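Local coordinates for protein esterase YbfF (Escherichia coli, PDB 3BF7) that probably hydrolyses ester and thioester substrates as an alpha/beta hydrolase whose substrate-binding crevice is generated by its domain arrangement, at residues K82-M96 with R105-Y119. The protein carries 1 engineered substitution. Residues are numbered along the deposited sequence; the frame is centred on the assembly and turned at random.
Sequences KATFIGHSMGGKAVM and RIDKLVAIDIAPVDY
Two neighbouring parallel strands of the central alpha/beta-hydrolase sheet, 83-88 and 106-112, pair here beneath the helix that begins at Met90. Their ladder runs from Ala83 N to Arg105 O (3.0 Å) up to Ser89 N to Ile112 O, with a beta bulge between the Ala83 and Phe85 pairings; there Thr84 OG1 accepts a weak bond from Lys108 N. On the face away from the helix, Ile86 CG1 lies alongside Val110 CB (3.9 Å), while CG2 meets Ile112 CD1. On the helix face, Val95 CG1, anti to its own N (chi1 167°), reaches Leu109 CG at 3.6 Å. Past the strand, Ile114 CG1 presses on Ser89 O (3.5 Å) and its CG2 packs over Gly92 CA, where a beta-carbon would clash. Met96 SD lies against Pro116 CB at 3.8 Å, and the bend at chi3 (-71°) carries CE toward Pro116 N. Lys93 runs extended beyond CG, crossing Ile114 at about a right angle, and NZ gives Val117 O a 2.8 Å bond nearly along the C=O axis, near Tyr119 CD2. A methionine in place of Lys93 would probably leave Val117 O without this donor and the 115-119 loop less firmly tied to the helix. Asp113 OD1 bonds Ser206 OG and His234 ND1, consistent with a Ser89-His234-Asp113 triad; Ser89, strained (phi 50°) between strand and helix, Gly87 and Gly91 either side in sequence, fits a nucleophile elbow.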
loop_
_atom_site.group_PDB
_atom_site.type_symbol
_atom_site.label_atom_id
_atom_site.label_comp_id
_atom_site.label_asym_id
_atom_site.label_seq_id
_atom_site.Cartn_x
_atom_site.Cartn_y
_atom_site.Cartn_z
ATOM N N LYS A 82 16.119 9.472 -6.642
ATOM C CA LYS A 82 14.934 9.007 -7.353
ATOM C C LYS A 82 14.737 7.515 -7.136
ATOM O O LYS A 82 15.703 6.757 -7.051
ATOM C CB LYS A 82 15.082 9.307 -8.847
ATOM C CG LYS A 82 13.885 8.918 -9.700
ATOM C CD LYS A 82 14.127 9.240 -11.171
ATOM C CE LYS A 82 15.322 8.473 -11.724
ATOM N NZ LYS A 82 15.568 8.769 -13.165
ATOM N N ALA A 83 13.481 7.094 -7.044
ATOM C CA ALA A 83 13.183 5.687 -6.837
ATOM C C ALA A 83 11.918 5.268 -7.556
ATOM O O ALA A 83 11.090 6.099 -7.927
ATOM C CB ALA A 83 13.035 5.399 -5.347
ATOM N N THR A 84 11.799 3.967 -7.775
ATOM C CA THR A 84 10.607 3.396 -8.376
ATOM C C THR A 84 9.732 3.092 -7.165
ATOM O O THR A 84 10.230 2.631 -6.137
ATOM C CB THR A 84 10.947 2.108 -9.144
ATOM O OG1 THR A 84 11.540 2.466 -10.396
ATOM C CG2 THR A 84 9.705 1.259 -9.392
ATOM N N PHE A 85 8.439 3.370 -7.277
ATOM C CA PHE A 85 7.511 3.150 -6.176
ATOM C C PHE A 85 6.435 2.139 -6.523
ATOM O O PHE A 85 5.840 2.196 -7.602
ATOM C CB PHE A 85 6.837 4.468 -5.792
ATOM C CG PHE A 85 7.729 5.411 -5.037
ATOM C CD1 PHE A 85 7.690 5.457 -3.646
ATOM C CD2 PHE A 85 8.606 6.256 -5.710
ATOM C CE1 PHE A 85 8.512 6.329 -2.936
ATOM C CE2 PHE A 85 9.434 7.131 -5.007
ATOM C CZ PHE A 85 9.382 7.167 -3.619
ATOM N N ILE A 86 6.187 1.224 -5.593
ATOM C CA ILE A 86 5.158 0.202 -5.750
ATOM C C ILE A 86 4.271 0.295 -4.510
ATOM O O ILE A 86 4.743 0.102 -3.389
ATOM C CB ILE A 86 5.773 -1.216 -5.824
ATOM C CG1 ILE A 86 6.718 -1.309 -7.026
ATOM C CG2 ILE A 86 4.669 -2.262 -5.921
ATOM C CD1 ILE A 86 7.416 -2.654 -7.171
ATOM N N GLY A 87 2.993 0.599 -4.705
ATOM C CA GLY A 87 2.106 0.721 -3.566
ATOM C C GLY A 87 0.802 -0.024 -3.729
ATOM O O GLY A 87 0.226 -0.078 -4.824
ATOM N N HIS A 88 0.341 -0.615 -2.631
ATOM C CA HIS A 88 -0.920 -1.338 -2.619
ATOM C C HIS A 88 -2.011 -0.500 -1.958
ATOM O O HIS A 88 -1.831 -0.000 -0.843
ATOM C CB HIS A 88 -0.793 -2.648 -1.840
ATOM C CG HIS A 88 -2.096 -3.367 -1.670
ATOM N ND1 HIS A 88 -2.641 -3.645 -0.434
ATOM C CD2 HIS A 88 -2.972 -3.847 -2.585
ATOM C CE1 HIS A 88 -3.798 -4.264 -0.597
ATOM N NE2 HIS A 88 -4.021 -4.399 -1.892
ATOM N N SER A 89 -3.133 -0.345 -2.659
ATOM C CA SER A 89 -4.294 0.366 -2.138
ATOM C C SER A 89 -3.928 1.737 -1.557
ATOM O O SER A 89 -3.456 2.591 -2.297
ATOM C CB SER A 89 -4.984 -0.522 -1.096
ATOM O OG SER A 89 -6.382 -0.304 -1.081
ATOM N N MET A 90 -4.148 1.964 -0.261
ATOM C CA MET A 90 -3.798 3.256 0.341
ATOM C C MET A 90 -2.361 3.650 -0.022
ATOM O O MET A 90 -2.078 4.813 -0.308
ATOM C CB MET A 90 -3.947 3.187 1.867
ATOM C CG MET A 90 -3.485 4.434 2.612
ATOM S SD MET A 90 -3.470 4.186 4.400
ATOM C CE MET A 90 -1.989 3.164 4.569
ATOM N N GLY A 91 -1.460 2.669 -0.002
ATOM C CA GLY A 91 -0.069 2.917 -0.348
ATOM C C GLY A 91 0.062 3.328 -1.804
ATOM O O GLY A 91 0.931 4.123 -2.159
ATOM N N GLY A 92 -0.795 2.762 -2.651
ATOM C CA GLY A 92 -0.801 3.112 -4.059
ATOM C C GLY A 92 -1.282 4.544 -4.217
ATOM O O GLY A 92 -0.786 5.279 -5.070
ATOM N N LYS A 93 -2.262 4.947 -3.410
ATOM C CA LYS A 93 -2.742 6.322 -3.472
ATOM C C LYS A 93 -1.640 7.285 -3.008
ATOM O O LYS A 93 -1.482 8.364 -3.574
ATOM C CB LYS A 93 -4.016 6.492 -2.634
ATOM C CG LYS A 93 -5.293 6.211 -3.422
ATOM C CD LYS A 93 -6.536 6.325 -2.553
ATOM C CE LYS A 93 -7.810 6.285 -3.388
ATOM N NZ LYS A 93 -9.027 6.352 -2.527
ATOM N N ALA A 94 -0.859 6.893 -2.004
ATOM C CA ALA A 94 0.230 7.748 -1.535
ATOM C C ALA A 94 1.269 7.930 -2.646
ATOM O O ALA A 94 1.769 9.034 -2.874
ATOM C CB ALA A 94 0.883 7.139 -0.299
ATOM N N VAL A 95 1.586 6.841 -3.340
ATOM C CA VAL A 95 2.556 6.881 -4.425
ATOM C C VAL A 95 2.026 7.704 -5.598
ATOM O O VAL A 95 2.775 8.459 -6.222
ATOM C CB VAL A 95 2.904 5.449 -4.883
ATOM C CG1 VAL A 95 3.651 5.475 -6.211
ATOM C CG2 VAL A 95 3.736 4.763 -3.803
ATOM N N MET A 96 0.740 7.563 -5.908
ATOM C CA MET A 96 0.175 8.354 -6.992
ATOM C C MET A 96 0.201 9.835 -6.613
ATOM O O MET A 96 0.482 10.689 -7.451
ATOM C CB MET A 96 -1.254 7.910 -7.315
ATOM C CG MET A 96 -1.317 6.549 -7.997
ATOM S SD MET A 96 -2.970 6.066 -8.543
ATOM C CE MET A 96 -3.766 5.726 -6.969
ATOM N N ARG A 105 11.272 12.820 -8.105
ATOM C CA ARG A 105 11.787 11.822 -7.175
ATOM C C ARG A 105 11.292 10.417 -7.519
ATOM O O ARG A 105 11.654 9.446 -6.853
ATOM C CB ARG A 105 11.383 12.171 -5.737
ATOM C CG ARG A 105 11.784 13.579 -5.287
ATOM C CD ARG A 105 13.285 13.830 -5.424
ATOM N NE ARG A 105 14.087 13.074 -4.463
ATOM C CZ ARG A 105 14.237 13.402 -3.182
ATOM N NH1 ARG A 105 13.640 14.478 -2.691
ATOM N NH2 ARG A 105 14.996 12.654 -2.392
ATOM N N ILE A 106 10.475 10.312 -8.564
ATOM C CA ILE A 106 9.922 9.026 -8.989
ATOM C C ILE A 106 10.422 8.586 -10.362
ATOM O O ILE A 106 10.498 9.387 -11.297
ATOM C CB ILE A 106 8.381 9.077 -9.071
ATOM C CG1 ILE A 106 7.798 9.591 -7.757
ATOM C CG2 ILE A 106 7.828 7.690 -9.383
ATOM C CD1 ILE A 106 6.305 9.837 -7.816
ATOM N N ASP A 107 10.762 7.307 -10.475
ATOM C CA ASP A 107 11.211 6.735 -11.736
ATOM C C ASP A 107 9.969 6.056 -12.306
ATOM O O ASP A 107 9.209 6.665 -13.058
ATOM C CB ASP A 107 12.318 5.706 -11.498
ATOM C CG ASP A 107 12.934 5.204 -12.790
ATOM O OD1 ASP A 107 12.418 5.555 -13.872
ATOM O OD2 ASP A 107 13.931 4.458 -12.722
ATOM N N LYS A 108 9.757 4.796 -11.936
ATOM C CA LYS A 108 8.579 4.069 -12.391
ATOM C C LYS A 108 7.557 3.976 -11.258
ATOM O O LYS A 108 7.889 4.216 -10.090
ATOM C CB LYS A 108 8.973 2.686 -12.907
ATOM C CG LYS A 108 9.824 2.773 -14.168
ATOM C CD LYS A 108 9.913 1.449 -14.897
ATOM C CE LYS A 108 10.634 1.617 -16.224
ATOM N NZ LYS A 108 10.600 0.370 -17.032
ATOM N N LEU A 109 6.320 3.629 -11.605
ATOM C CA LEU A 109 5.241 3.565 -10.630
ATOM C C LEU A 109 4.309 2.385 -10.849
ATOM O O LEU A 109 3.858 2.141 -11.968
ATOM C CB LEU A 109 4.435 4.871 -10.689
ATOM C CG LEU A 109 3.240 5.083 -9.751
ATOM C CD1 LEU A 109 2.933 6.567 -9.674
ATOM C CD2 LEU A 109 2.019 4.312 -10.233
ATOM N N VAL A 110 4.021 1.664 -9.770
ATOM C CA VAL A 110 3.111 0.526 -9.809
ATOM C C VAL A 110 2.070 0.711 -8.710
ATOM O O VAL A 110 2.421 0.910 -7.545
ATOM C CB VAL A 110 3.847 -0.809 -9.558
ATOM C CG1 VAL A 110 2.864 -1.971 -9.638
ATOM C CG2 VAL A 110 4.961 -0.992 -10.576
ATOM N N ALA A 111 0.798 0.650 -9.088
ATOM C CA ALA A 111 -0.307 0.799 -8.148
ATOM C C ALA A 111 -1.090 -0.508 -8.171
ATOM O O ALA A 111 -1.671 -0.872 -9.196
ATOM C CB ALA A 111 -1.196 1.962 -8.561
ATOM N N ILE A 112 -1.103 -1.204 -7.040
ATOM C CA ILE A 112 -1.778 -2.494 -6.928
ATOM C C ILE A 112 -3.196 -2.352 -6.379
ATOM O O ILE A 112 -3.407 -1.807 -5.290
ATOM C CB ILE A 112 -0.958 -3.465 -6.041
ATOM C CG1 ILE A 112 0.479 -3.561 -6.574
ATOM C CG2 ILE A 112 -1.603 -4.843 -6.041
ATOM C CD1 ILE A 112 1.406 -4.413 -5.725
ATOM N N ASP A 113 -4.145 -2.859 -7.166
ATOM C CA ASP A 113 -5.586 -2.834 -6.909
ATOM C C ASP A 113 -6.091 -1.561 -6.254
ATOM O O ASP A 113 -6.639 -1.569 -5.147
ATOM C CB ASP A 113 -6.046 -4.050 -6.105
ATOM C CG ASP A 113 -7.506 -4.372 -6.364
ATOM O OD1 ASP A 113 -8.283 -4.498 -5.397
ATOM O OD2 ASP A 113 -7.875 -4.487 -7.556
ATOM N N ILE A 114 -5.940 -0.468 -6.988
ATOM C CA ILE A 114 -6.359 0.836 -6.513
ATOM C C ILE A 114 -6.489 1.808 -7.686
ATOM O O ILE A 114 -5.779 1.695 -8.692
ATOM C CB ILE A 114 -5.323 1.382 -5.487
ATOM C CG1 ILE A 114 -5.845 2.650 -4.811
ATOM C CG2 ILE A 114 -3.992 1.648 -6.177
ATOM C CD1 ILE A 114 -7.042 2.412 -3.920
ATOM N N ALA A 115 -7.414 2.752 -7.555
ATOM C CA ALA A 115 -7.625 3.777 -8.569
ATOM C C ALA A 115 -7.573 5.129 -7.862
ATOM O O ALA A 115 -7.895 5.230 -6.675
ATOM C CB ALA A 115 -8.976 3.591 -9.245
ATOM N N PRO A 116 -7.150 6.184 -8.575
ATOM C CA PRO A 116 -7.066 7.526 -7.991
ATOM C C PRO A 116 -8.450 8.163 -7.973
ATOM O O PRO A 116 -8.755 9.071 -8.753
ATOM C CB PRO A 116 -6.089 8.241 -8.919
ATOM C CG PRO A 116 -6.400 7.630 -10.248
ATOM C CD PRO A 116 -6.555 6.156 -9.924
ATOM N N VAL A 117 -9.285 7.663 -7.066
ATOM C CA VAL A 117 -10.654 8.129 -6.931
ATOM C C VAL A 117 -11.124 8.070 -5.486
ATOM O O VAL A 117 -10.574 7.330 -4.669
ATOM C CB VAL A 117 -11.629 7.240 -7.750
ATOM C CG1 VAL A 117 -11.260 7.271 -9.225
ATOM C CG2 VAL A 117 -11.607 5.804 -7.214
ATOM N N ASP A 118 -12.144 8.868 -5.188
ATOM C CA ASP A 118 -12.773 8.868 -3.872
ATOM C C ASP A 118 -13.865 7.807 -4.042
ATOM O O ASP A 118 -14.793 7.991 -4.832
ATOM C CB ASP A 118 -13.414 10.228 -3.592
ATOM C CG ASP A 118 -14.046 10.312 -2.213
ATOM O OD1 ASP A 118 -14.353 9.259 -1.613
ATOM O OD2 ASP A 118 -14.251 11.448 -1.732
ATOM N N TYR A 119 -13.758 6.698 -3.322
ATOM C CA TYR A 119 -14.745 5.633 -3.463
ATOM C C TYR A 119 -16.108 5.950 -2.853
ATOM O O TYR A 119 -17.094 5.281 -3.154
ATOM C CB TYR A 119 -14.183 4.326 -2.904
ATOM C CG TYR A 119 -13.056 3.762 -3.744
ATOM C CD1 TYR A 119 -13.318 3.098 -4.945
ATOM C CD2 TYR A 119 -11.729 3.899 -3.346
ATOM C CE1 TYR A 119 -12.280 2.582 -5.726
ATOM C CE2 TYR A 119 -10.688 3.388 -4.117
ATOM C CZ TYR A 119 -10.969 2.730 -5.299
ATOM O OH TYR A 119 -9.933 2.210 -6.046
#